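Local coordinates for amidohydrolase family protein (Acinetobacter baumannii, PDB 4I6K), which probably hydrolyses 2-pyrone-4,6-dicarboxylate, as a member of the amidohydrolase family, and is seen here with citrate bound, at residues L134-R144 and L165-F174; F181-I190 and I226-F234. All blocks are in the same frame, centred on the assembly; numbering follows the deposited sequence.

Overall arrangement
The chain alternates strands and helices to build a parallel eight-stranded sheet, consistent with the (beta/alpha)8 barrel of the amidohydrolase family. Contact 1 comes first. It joins the start of helix 137-148 to the end of helix 159-169 and the turn there, closing a loop that includes strand 152-156. Contact 2 opens later, in the loop after strand 176-178, and closes on helix 222-237. The chain between its segments holds helix 193-201 and strand 207-210. The two contacts run in series, neither nested nor crossed. The centres of contacts 1 and 2 are 26 Å apart, and they do not touch. Contact 1 ties two neighbouring helices, contact 2 a strand-end loop to a helix.

Contact 1: residues L134-R144 and L165-F174; sequences LNTPDWQKFLR and LLPQLNEYSF
Tyr172 lays its ring against Leu143 and Arg144, with CE1 3.3 Å from Leu143 CB. Leu143 and Tyr172 cross at about a right angle, and Leu143 CD1 reaches the phenol end of the ring. Arg144 comes over a face of the same ring. Its guanidinium plane is tilted 37° from the ring, and Tyr172 CD1 sits over the centre of the guanidinium. The arginine chain bends at chi2 (-54°), which brings its end back toward the tyrosine although CB points away. Arg144 NH1 also gives a weak, bent hydrogen bond to Glu171 O at 2.7 Å. Arg144 NH2 belongs to a salt bridge with Glu147. A water also bridges Arg144 and Tyr172: it accepts from Arg144 NE at 3.1 Å and is hydrogen-bonded to Tyr172 OH at 2.9 Å. The guanidinium is thus held at its edge as well as over a face.

These residues join two successive outer helices, 137-148 and 159-169, of the probable (beta/alpha)8 barrel. Strand 152-156 runs between them in sequence, and its Leu155 and Val153 meet Leu169 and Phe174. A type I turn from Leu169 to Tyr172 leads the chain out of this region and places the tyrosine.

Just before the first helix, Leu134 fills the other end of the contact. Its CD1 presses on Leu165 CD2 at 3.5 Å, a tight fit, and also meets Leu169 CD2 at 3.8 Å. Gln168 lies across Leu134, with NE2 3.3 Å from Leu134 CB. Deeper in, Leu143 CD2 touches Phe174 CZ at 3.9 Å, while Leu143 O lies in the plane of the Phe174 ring, at its edge.

Contact 2: residues F181-I190 and I226-F234; sequences FGRVDPVKGI and IAQQAYNIF
The loop that follows strand 176-178 of the barrel packs here on one side of outer helix 222-237. The contact between the two segments is largely apolar. Phe181 brings its ring up to the helix, and the Ala227 methyl lies over one face in a CH-pi contact. Ala227 CB is 4.1 Å from the ring centroid, 25° off the normal. Ala230, nearly one turn further on, sets CB 3.9 Å from Phe181 CD1. The small alanines let the ring come close to the helix backbone, and Phe181 CE1 lies 3.6 Å from Ala227 O. Phe234 completes this end: its CE2 is 4.0 Å from Phe181 CD1, and Phe181 O lies in the plane of its ring, at the edge. That carbonyl is hydrogen-bonded to Tyr195 OH of helix 193-201, and the Tyr195 side chain touches Val184, Ala230 and Phe234. The Phe181 side chain lies about 11 Å from the bound citrate.

Along the loop, Val184 CG1 meets Ile226 CG2 at 4.0 Å. Ile190 enters from the far end of the loop. Its CG2, anti to the backbone N, meets Ile233 CD1 at 3.6 Å, the two side chains running antiparallel alongside one another. Ile190 CG1 passes at a slant against the Gln229 side chain, nearest OE1. Between Val184 and Ile190 the loop folds on itself in an Asx motif: Asp185 OD2 accepts from Lys188 N at 2.6 Å with a nearly straight N-H...O angle of 171°, on the anti side of the carboxylate.

Contact 1: residues L134-R144 and L165-F174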
# COMPACT_ATOMS: atom_id res chain seq x y z
N LEU A 134 7.90 9.96 15.53
CA LEU A 134 7.06 10.86 14.75
C LEU A 134 6.67 12.14 15.49
O LEU A 134 6.15 13.09 14.88
CB LEU A 134 5.81 10.11 14.28
CG LEU A 134 6.09 9.02 13.25
CD1 LEU A 134 4.79 8.42 12.75
CD2 LEU A 134 6.91 9.59 12.11
N ASN A 135 6.92 12.17 16.79
CA ASN A 135 6.54 13.30 17.63
C ASN A 135 7.49 14.48 17.45
O ASN A 135 7.09 15.63 17.60
CB ASN A 135 6.53 12.88 19.09
CG ASN A 135 7.86 12.31 19.52
OD1 ASN A 135 8.42 11.43 18.85
ND2 ASN A 135 8.40 12.83 20.62
N THR A 136 8.74 14.20 17.12
CA THR A 136 9.74 15.25 16.98
C THR A 136 9.25 16.38 16.07
O THR A 136 8.46 16.15 15.16
CB THR A 136 11.06 14.69 16.43
OG1 THR A 136 10.99 14.57 15.00
CG2 THR A 136 11.33 13.32 17.03
N PRO A 137 9.72 17.61 16.32
CA PRO A 137 9.22 18.78 15.58
C PRO A 137 9.34 18.65 14.06
O PRO A 137 8.41 19.00 13.34
CB PRO A 137 10.09 19.92 16.11
CG PRO A 137 10.43 19.51 17.48
CD PRO A 137 10.62 18.01 17.41
N ASP A 138 10.47 18.14 13.58
CA ASP A 138 10.69 17.97 12.14
C ASP A 138 9.68 17.00 11.51
O ASP A 138 9.23 17.22 10.39
CB ASP A 138 12.11 17.46 11.91
CG ASP A 138 12.50 16.37 12.90
OD1 ASP A 138 11.97 16.40 14.03
OD2 ASP A 138 13.32 15.50 12.56
N TRP A 139 9.35 15.93 12.23
CA TRP A 139 8.34 14.99 11.75
C TRP A 139 6.96 15.61 11.71
O TRP A 139 6.23 15.43 10.75
CB TRP A 139 8.32 13.71 12.59
CG TRP A 139 9.22 12.69 11.99
CD1 TRP A 139 10.46 12.32 12.43
CD2 TRP A 139 8.97 11.92 10.81
NE1 TRP A 139 10.99 11.36 11.60
CE2 TRP A 139 10.10 11.10 10.59
CE3 TRP A 139 7.90 11.85 9.91
CZ2 TRP A 139 10.18 10.22 9.52
CZ3 TRP A 139 7.98 10.97 8.85
CH2 TRP A 139 9.12 10.16 8.66
N GLN A 140 6.63 16.34 12.78
CA GLN A 140 5.35 17.03 12.87
C GLN A 140 5.20 18.02 11.73
O GLN A 140 4.11 18.19 11.17
CB GLN A 140 5.23 17.76 14.22
CG GLN A 140 5.32 16.86 15.44
CD GLN A 140 4.88 17.56 16.72
OE1 GLN A 140 5.29 18.69 17.00
NE2 GLN A 140 4.05 16.89 17.50
N LYS A 141 6.29 18.69 11.37
CA LYS A 141 6.21 19.68 10.31
C LYS A 141 5.94 19.05 8.95
O LYS A 141 5.06 19.48 8.20
CB LYS A 141 7.46 20.55 10.25
CG LYS A 141 7.20 21.83 9.48
CD LYS A 141 5.75 22.26 9.76
CE LYS A 141 5.03 22.72 8.51
NZ LYS A 141 3.59 22.33 8.53
N PHE A 142 6.73 18.03 8.62
CA PHE A 142 6.49 17.23 7.43
C PHE A 142 5.02 16.83 7.39
O PHE A 142 4.32 17.06 6.41
CB PHE A 142 7.35 15.98 7.47
CG PHE A 142 7.15 15.07 6.30
CD1 PHE A 142 6.67 13.79 6.48
CD2 PHE A 142 7.44 15.50 5.03
CE1 PHE A 142 6.49 12.96 5.41
CE2 PHE A 142 7.25 14.67 3.96
CZ PHE A 142 6.78 13.40 4.14
N LEU A 143 4.57 16.24 8.49
CA LEU A 143 3.23 15.66 8.55
C LEU A 143 2.14 16.69 8.42
O LEU A 143 1.14 16.43 7.77
CB LEU A 143 3.05 14.87 9.83
CG LEU A 143 3.85 13.57 9.84
CD1 LEU A 143 3.83 12.97 11.22
CD2 LEU A 143 3.31 12.59 8.79
N ARG A 144 2.31 17.86 9.04
CA ARG A 144 1.34 18.93 8.85
C ARG A 144 1.27 19.34 7.38
O ARG A 144 0.21 19.68 6.86
CB ARG A 144 1.69 20.13 9.73
CG ARG A 144 1.39 19.89 11.20
CD ARG A 144 -0.05 19.46 11.37
NE ARG A 144 -0.31 18.85 12.68
CZ ARG A 144 -1.52 18.44 13.08
NH1 ARG A 144 -1.68 17.87 14.28
NH2 ARG A 144 -2.56 18.60 12.27
N LEU A 165 2.75 3.50 15.69
CA LEU A 165 2.58 4.58 14.72
C LEU A 165 1.19 5.20 14.73
O LEU A 165 1.04 6.42 14.67
CB LEU A 165 2.91 4.07 13.32
CG LEU A 165 4.38 3.70 13.11
CD1 LEU A 165 4.53 2.75 11.95
CD2 LEU A 165 5.18 4.97 12.90
N LEU A 166 0.17 4.35 14.77
CA LEU A 166 -1.19 4.83 14.66
C LEU A 166 -1.50 5.92 15.69
O LEU A 166 -2.10 6.94 15.36
CB LEU A 166 -2.19 3.67 14.78
CG LEU A 166 -2.31 2.71 13.57
CD1 LEU A 166 -3.71 2.10 13.46
CD2 LEU A 166 -1.96 3.41 12.28
N PRO A 167 -1.10 5.70 16.96
CA PRO A 167 -1.38 6.69 17.99
C PRO A 167 -0.83 8.07 17.64
O PRO A 167 -1.50 9.06 17.88
CB PRO A 167 -0.67 6.13 19.22
CG PRO A 167 -0.77 4.67 19.04
CD PRO A 167 -0.59 4.44 17.54
N GLN A 168 0.36 8.13 17.06
CA GLN A 168 0.94 9.41 16.63
C GLN A 168 0.21 10.01 15.42
O GLN A 168 -0.01 11.24 15.34
CB GLN A 168 2.42 9.23 16.32
CG GLN A 168 3.27 9.40 17.56
CD GLN A 168 4.45 8.45 17.61
OE1 GLN A 168 5.03 8.24 18.67
NE2 GLN A 168 4.80 7.87 16.47
N LEU A 169 -0.18 9.14 14.50
CA LEU A 169 -0.88 9.57 13.31
C LEU A 169 -2.32 9.98 13.64
O LEU A 169 -2.96 10.70 12.87
CB LEU A 169 -0.79 8.48 12.24
CG LEU A 169 0.66 8.14 11.82
CD1 LEU A 169 0.74 7.04 10.76
CD2 LEU A 169 1.38 9.37 11.32
N ASN A 170 -2.82 9.56 14.81
CA ASN A 170 -4.16 9.96 15.24
C ASN A 170 -4.39 11.47 15.24
O ASN A 170 -5.53 11.94 15.20
CB ASN A 170 -4.46 9.43 16.65
CG ASN A 170 -5.04 8.06 16.63
OD1 ASN A 170 -5.14 7.44 15.58
ND2 ASN A 170 -5.44 7.56 17.79
N GLU A 171 -3.28 12.21 15.29
CA GLU A 171 -3.31 13.66 15.47
C GLU A 171 -3.43 14.48 14.18
O GLU A 171 -3.33 15.70 14.22
CB GLU A 171 -2.06 14.10 16.21
CG GLU A 171 -1.81 13.33 17.48
CD GLU A 171 -0.75 13.98 18.34
OE1 GLU A 171 -0.72 13.69 19.56
OE2 GLU A 171 0.03 14.79 17.80
N TYR A 172 -3.65 13.82 13.05
CA TYR A 172 -3.67 14.50 11.77
C TYR A 172 -4.92 14.10 11.04
O TYR A 172 -5.42 13.01 11.23
CB TYR A 172 -2.45 14.11 10.94
CG TYR A 172 -1.14 14.39 11.62
CD1 TYR A 172 -0.45 15.56 11.35
CD2 TYR A 172 -0.61 13.50 12.55
CE1 TYR A 172 0.76 15.85 11.98
CE2 TYR A 172 0.60 13.78 13.18
CZ TYR A 172 1.27 14.96 12.90
OH TYR A 172 2.46 15.24 13.52
N SER A 173 -5.38 14.94 10.14
CA SER A 173 -6.62 14.72 9.42
C SER A 173 -6.52 13.83 8.20
O SER A 173 -7.52 13.58 7.56
CB SER A 173 -7.21 16.04 8.99
OG SER A 173 -7.41 16.86 10.10
N PHE A 174 -5.33 13.39 7.85
CA PHE A 174 -5.18 12.57 6.65
C PHE A 174 -5.63 11.12 6.79
O PHE A 174 -5.71 10.57 7.90
CB PHE A 174 -3.75 12.61 6.07
CG PHE A 174 -2.65 12.42 7.10
CD1 PHE A 174 -2.58 11.27 7.88
CD2 PHE A 174 -1.65 13.39 7.26
CE1 PHE A 174 -1.55 11.11 8.82
CE2 PHE A 174 -0.62 13.23 8.19
CZ PHE A 174 -0.57 12.09 8.97
O HOH W 1 1.90 17.91 14.62

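Contact 2: residues F181-I190 and I226-F234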
# COMPACT_ATOMS: atom_id res chain seq x y z
N PHE A 181 -2.97 -6.34 4.69
CA PHE A 181 -3.67 -6.79 5.90
C PHE A 181 -3.02 -6.38 7.21
O PHE A 181 -3.42 -6.88 8.26
CB PHE A 181 -3.86 -8.30 5.89
CG PHE A 181 -4.58 -8.82 4.69
CD1 PHE A 181 -5.94 -9.10 4.75
CD2 PHE A 181 -3.91 -9.03 3.49
CE1 PHE A 181 -6.61 -9.59 3.64
CE2 PHE A 181 -4.58 -9.51 2.39
CZ PHE A 181 -5.93 -9.79 2.46
N GLY A 182 -2.04 -5.48 7.16
CA GLY A 182 -1.32 -5.08 8.37
C GLY A 182 -0.20 -6.05 8.70
O GLY A 182 0.29 -6.09 9.83
N ARG A 183 0.19 -6.85 7.71
CA ARG A 183 1.35 -7.74 7.81
C ARG A 183 1.34 -8.62 9.05
O ARG A 183 2.32 -8.69 9.79
CB ARG A 183 2.67 -6.96 7.72
CG ARG A 183 3.02 -6.46 6.30
CD ARG A 183 3.09 -7.61 5.30
NE ARG A 183 4.15 -8.56 5.65
CZ ARG A 183 5.41 -8.47 5.23
NH1 ARG A 183 5.78 -7.47 4.45
NH2 ARG A 183 6.31 -9.36 5.60
N VAL A 184 0.21 -9.30 9.25
CA VAL A 184 0.05 -10.21 10.38
C VAL A 184 1.33 -11.03 10.54
O VAL A 184 1.89 -11.48 9.54
CB VAL A 184 -1.16 -11.15 10.15
CG1 VAL A 184 -1.40 -12.03 11.36
CG2 VAL A 184 -2.41 -10.34 9.80
N ASP A 185 1.81 -11.18 11.77
CA ASP A 185 3.02 -11.99 11.96
C ASP A 185 2.83 -13.40 11.43
O ASP A 185 1.84 -14.07 11.73
CB ASP A 185 3.47 -12.08 13.41
CG ASP A 185 4.83 -12.74 13.54
OD1 ASP A 185 5.79 -12.24 12.92
OD2 ASP A 185 4.95 -13.77 14.24
N PRO A 186 3.81 -13.87 10.65
CA PRO A 186 3.71 -15.24 10.15
C PRO A 186 3.58 -16.26 11.29
O PRO A 186 2.85 -17.24 11.15
CB PRO A 186 5.03 -15.42 9.38
CG PRO A 186 5.46 -14.02 9.02
CD PRO A 186 5.03 -13.19 10.20
N VAL A 187 4.26 -16.01 12.40
CA VAL A 187 4.29 -16.94 13.53
C VAL A 187 3.20 -16.68 14.56
O VAL A 187 2.41 -17.57 14.88
CB VAL A 187 5.67 -16.92 14.23
CG1 VAL A 187 5.55 -17.53 15.61
CG2 VAL A 187 6.68 -17.67 13.41
N LYS A 188 3.16 -15.46 15.08
CA LYS A 188 2.24 -15.11 16.16
C LYS A 188 0.78 -15.01 15.68
O LYS A 188 -0.15 -15.12 16.48
CB LYS A 188 2.69 -13.80 16.82
CG LYS A 188 3.94 -13.92 17.73
CD LYS A 188 4.69 -12.58 17.83
CE LYS A 188 5.47 -12.43 19.14
NZ LYS A 188 4.67 -11.72 20.20
N GLY A 189 0.59 -14.79 14.38
CA GLY A 189 -0.75 -14.81 13.79
C GLY A 189 -1.72 -13.72 14.25
O GLY A 189 -1.32 -12.67 14.78
N ILE A 190 -3.00 -13.99 14.03
CA ILE A 190 -4.09 -13.09 14.38
C ILE A 190 -4.12 -12.75 15.86
O ILE A 190 -4.29 -11.59 16.24
CB ILE A 190 -5.46 -13.70 13.99
CG1 ILE A 190 -5.52 -13.95 12.47
CG2 ILE A 190 -6.62 -12.82 14.44
CD1 ILE A 190 -5.59 -12.69 11.66
N ILE A 226 -5.37 -16.95 6.98
CA ILE A 226 -5.04 -15.74 7.72
C ILE A 226 -5.70 -14.56 7.03
O ILE A 226 -6.52 -13.86 7.63
CB ILE A 226 -3.53 -15.55 7.79
CG1 ILE A 226 -2.90 -16.72 8.53
CG2 ILE A 226 -3.20 -14.23 8.49
CD1 ILE A 226 -3.57 -16.97 9.88
N ALA A 227 -5.38 -14.35 5.75
CA ALA A 227 -6.04 -13.28 4.98
C ALA A 227 -7.57 -13.28 5.18
O ALA A 227 -8.19 -12.24 5.41
CB ALA A 227 -5.67 -13.39 3.50
N GLN A 228 -8.19 -14.45 5.09
CA GLN A 228 -9.64 -14.60 5.25
C GLN A 228 -10.15 -14.19 6.66
O GLN A 228 -11.20 -13.55 6.80
CB GLN A 228 -10.04 -16.04 4.93
CG GLN A 228 -11.18 -16.17 3.96
CD GLN A 228 -11.25 -17.56 3.34
OE1 GLN A 228 -11.73 -17.73 2.22
NE2 GLN A 228 -10.75 -18.55 4.07
N GLN A 229 -9.41 -14.58 7.70
CA GLN A 229 -9.76 -14.20 9.06
C GLN A 229 -9.66 -12.69 9.25
O GLN A 229 -10.56 -12.06 9.82
CB GLN A 229 -8.81 -14.87 10.04
CG GLN A 229 -8.96 -16.36 10.18
CD GLN A 229 -8.17 -16.88 11.36
OE1 GLN A 229 -8.49 -16.57 12.51
NE2 GLN A 229 -7.12 -17.66 11.08
N ALA A 230 -8.55 -12.13 8.80
CA ALA A 230 -8.30 -10.69 8.94
C ALA A 230 -9.44 -9.94 8.26
O ALA A 230 -9.99 -9.01 8.83
CB ALA A 230 -6.96 -10.32 8.33
N TYR A 231 -9.79 -10.37 7.06
CA TYR A 231 -10.92 -9.78 6.34
C TYR A 231 -12.19 -9.82 7.17
O TYR A 231 -12.87 -8.79 7.34
CB TYR A 231 -11.14 -10.48 5.00
CG TYR A 231 -12.29 -9.91 4.19
CD1 TYR A 231 -12.19 -8.65 3.59
CD2 TYR A 231 -13.47 -10.63 4.02
CE1 TYR A 231 -13.24 -8.11 2.84
CE2 TYR A 231 -14.53 -10.10 3.27
CZ TYR A 231 -14.41 -8.85 2.69
OH TYR A 231 -15.45 -8.32 1.94
N ASN A 232 -12.53 -10.99 7.70
CA ASN A 232 -13.75 -11.13 8.50
C ASN A 232 -13.73 -10.19 9.68
O ASN A 232 -14.72 -9.52 9.97
CB ASN A 232 -13.94 -12.56 9.01
CG ASN A 232 -14.17 -13.55 7.88
OD1 ASN A 232 -14.16 -14.75 8.11
ND2 ASN A 232 -14.38 -13.04 6.67
N ILE A 233 -12.61 -10.15 10.39
CA ILE A 233 -12.45 -9.20 11.49
C ILE A 233 -12.76 -7.77 11.02
O ILE A 233 -13.62 -7.10 11.59
CB ILE A 233 -11.05 -9.31 12.10
CG1 ILE A 233 -10.88 -10.67 12.77
CG2 ILE A 233 -10.79 -8.19 13.10
CD1 ILE A 233 -9.49 -10.92 13.32
N PHE A 234 -12.07 -7.31 9.98
CA PHE A 234 -12.34 -5.99 9.40
C PHE A 234 -13.83 -5.75 9.18
O PHE A 234 -14.36 -4.68 9.48
CB PHE A 234 -11.62 -5.83 8.05
CG PHE A 234 -10.13 -6.04 8.12
CD1 PHE A 234 -9.45 -5.92 9.33
CD2 PHE A 234 -9.40 -6.34 6.97
CE1 PHE A 234 -8.07 -6.10 9.39
CE2 PHE A 234 -8.02 -6.52 7.02
CZ PHE A 234 -7.36 -6.40 8.23